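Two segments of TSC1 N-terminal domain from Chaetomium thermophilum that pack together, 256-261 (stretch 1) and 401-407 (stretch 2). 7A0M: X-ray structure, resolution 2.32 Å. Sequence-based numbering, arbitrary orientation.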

# COMPACT_ATOMS: atom_id res chain seq x y z
N LEU B 256 14.71 -15.74 -7.46
CA LEU B 256 14.85 -15.21 -6.11
C LEU B 256 14.01 -15.93 -5.05
O LEU B 256 14.53 -16.14 -3.94
N PRO B 257 12.76 -16.33 -5.30
CA PRO B 257 12.00 -17.03 -4.24
C PRO B 257 12.60 -18.37 -3.82
O PRO B 257 12.15 -18.92 -2.81
N PHE B 258 13.58 -18.90 -4.55
CA PHE B 258 14.21 -20.16 -4.18
C PHE B 258 15.42 -19.99 -3.28
O PHE B 258 15.91 -20.99 -2.72
N PHE B 259 15.93 -18.77 -3.11
CA PHE B 259 17.02 -18.51 -2.17
C PHE B 259 16.96 -17.07 -1.66
O PHE B 259 17.93 -16.33 -1.80
N PRO B 260 15.84 -16.66 -1.05
CA PRO B 260 15.71 -15.24 -0.68
C PRO B 260 16.63 -14.82 0.45
O PRO B 260 17.02 -13.64 0.52
N GLY B 261 17.00 -15.73 1.35
CA GLY B 261 17.88 -15.39 2.45
C GLY B 261 19.35 -15.32 2.12
O GLY B 261 20.15 -14.94 2.98
N GLU B 401 8.53 -21.99 1.33
CA GLU B 401 8.88 -22.53 0.03
C GLU B 401 8.73 -21.45 -1.03
O GLU B 401 8.24 -20.35 -0.76
N ALA B 402 9.16 -21.76 -2.25
CA ALA B 402 9.12 -20.78 -3.33
C ALA B 402 7.69 -20.30 -3.58
O ALA B 402 7.44 -19.10 -3.70
N ASP B 403 6.74 -21.24 -3.67
CA ASP B 403 5.36 -20.87 -3.95
C ASP B 403 4.75 -20.04 -2.83
O ASP B 403 3.90 -19.18 -3.09
N GLU B 404 5.17 -20.28 -1.58
CA GLU B 404 4.65 -19.49 -0.47
C GLU B 404 5.21 -18.07 -0.51
O GLU B 404 4.47 -17.11 -0.25
N ILE B 405 6.50 -17.93 -0.81
CA ILE B 405 7.12 -16.61 -0.88
C ILE B 405 6.50 -15.79 -2.00
O ILE B 405 6.24 -14.59 -1.84
N ILE B 406 6.24 -16.42 -3.15
CA ILE B 406 5.60 -15.72 -4.26
C ILE B 406 4.20 -15.27 -3.87
O ILE B 406 3.81 -14.12 -4.12
N ALA B 407 3.43 -16.17 -3.26
CA ALA B 407 2.06 -15.83 -2.87
C ALA B 407 2.04 -14.67 -1.87
O ALA B 407 1.21 -13.77 -1.98

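This is a small, apolar contact in which a 3-10 segment and the loop after it rest on the start of a helix, burying 267 Å² in total with no hydrogen bond between the stretches. Pro 257 is central: its CA lies 4.8 Å from the CA of Ala 402, its CA-to-CB bond points toward the helix, as that of Pro 260 does, and its ring, puckered C-gamma exo, meets three residues. Pro 257 CB sits 4.3 Å from Ala 402 CB and 4.1 Å from Ile 405 CG2, while Pro 257 CG reaches Ile 406 CG1 at 3.6 Å. Ile 406 is m, t (chi1 -62°, chi2 174°); its CA-to-CB bond runs sideways, but its end comes nearer.

Phe 258 starts away from the helix, but chi1 of -73° (m) and chi2 of 88° bring its ring back over Ala 402. The methyl CB of Ala 402 stands 3.5 Å from the ring centroid of Phe 258, 12° off the normal, which defines a CH-pi contact over the face. Ala 402 and Ile 405 both point CA-to-CB toward stretch 1, and Ile 405 (m, t) extends CD1 to within 3.6 Å of Pro 260 CG and 3.4 Å of Pro 257 O. The same carbonyl oxygen, Pro 257 O, accepts a CA-H...O contact from Ala 402 CA at 3.6 Å, with 146° at the hydrogen. Polar side chains stay outside: Glu 404 OE2 accepts from Glu 401 N at 3.2 Å, within the helical stretch.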

# COMPACT_ATOMS: atom_id res chain seq x y z
CB LEU B 256 14.54 -13.71 -6.11
CG LEU B 256 15.53 -12.83 -6.88
CD1 LEU B 256 15.11 -11.37 -6.81
CD2 LEU B 256 16.94 -13.01 -6.34
CB PRO B 257 10.61 -17.22 -4.86
CG PRO B 257 10.51 -16.15 -5.89
CD PRO B 257 11.89 -16.01 -6.45
CB PHE B 258 14.60 -20.94 -5.44
CG PHE B 258 13.44 -21.53 -6.18
CD1 PHE B 258 12.77 -20.80 -7.15
CD2 PHE B 258 13.00 -22.81 -5.89
CE1 PHE B 258 11.70 -21.34 -7.83
CE2 PHE B 258 11.92 -23.36 -6.57
CZ PHE B 258 11.27 -22.62 -7.54
CB PHE B 259 18.38 -18.80 -2.82
CG PHE B 259 18.50 -18.31 -4.24
CD1 PHE B 259 18.09 -19.10 -5.30
CD2 PHE B 259 19.03 -17.06 -4.51
CE1 PHE B 259 18.20 -18.66 -6.60
CE2 PHE B 259 19.15 -16.61 -5.82
CZ PHE B 259 18.74 -17.41 -6.86
CB PRO B 260 14.24 -15.13 -0.27
CG PRO B 260 13.91 -16.49 0.24
CD PRO B 260 14.69 -17.45 -0.60
CB GLU B 401 8.01 -23.75 -0.30
CG GLU B 401 8.20 -24.91 0.67
CD GLU B 401 9.54 -25.60 0.53
OE1 GLU B 401 9.85 -26.06 -0.59
OE2 GLU B 401 10.28 -25.67 1.53
CB ALA B 402 9.73 -21.37 -4.60
CB ASP B 403 4.52 -22.13 -4.20
CG ASP B 403 4.38 -23.00 -2.97
OD1 ASP B 403 5.35 -23.07 -2.18
OD2 ASP B 403 3.31 -23.61 -2.79
CB GLU B 404 5.01 -20.16 0.86
CG GLU B 404 4.92 -21.67 0.84
CD GLU B 404 5.08 -22.28 2.22
OE1 GLU B 404 4.43 -21.78 3.16
OE2 GLU B 404 5.84 -23.26 2.37
CB ILE B 405 8.64 -16.75 -1.04
CG1 ILE B 405 9.26 -17.29 0.26
CG2 ILE B 405 9.27 -15.43 -1.43
CD1 ILE B 405 10.62 -17.92 0.07
CB ILE B 406 5.58 -16.61 -5.52
CG1 ILE B 406 7.00 -16.94 -5.96
CG2 ILE B 406 4.82 -15.93 -6.64
CD1 ILE B 406 7.07 -17.93 -7.11
CB ALA B 407 1.36 -17.05 -2.28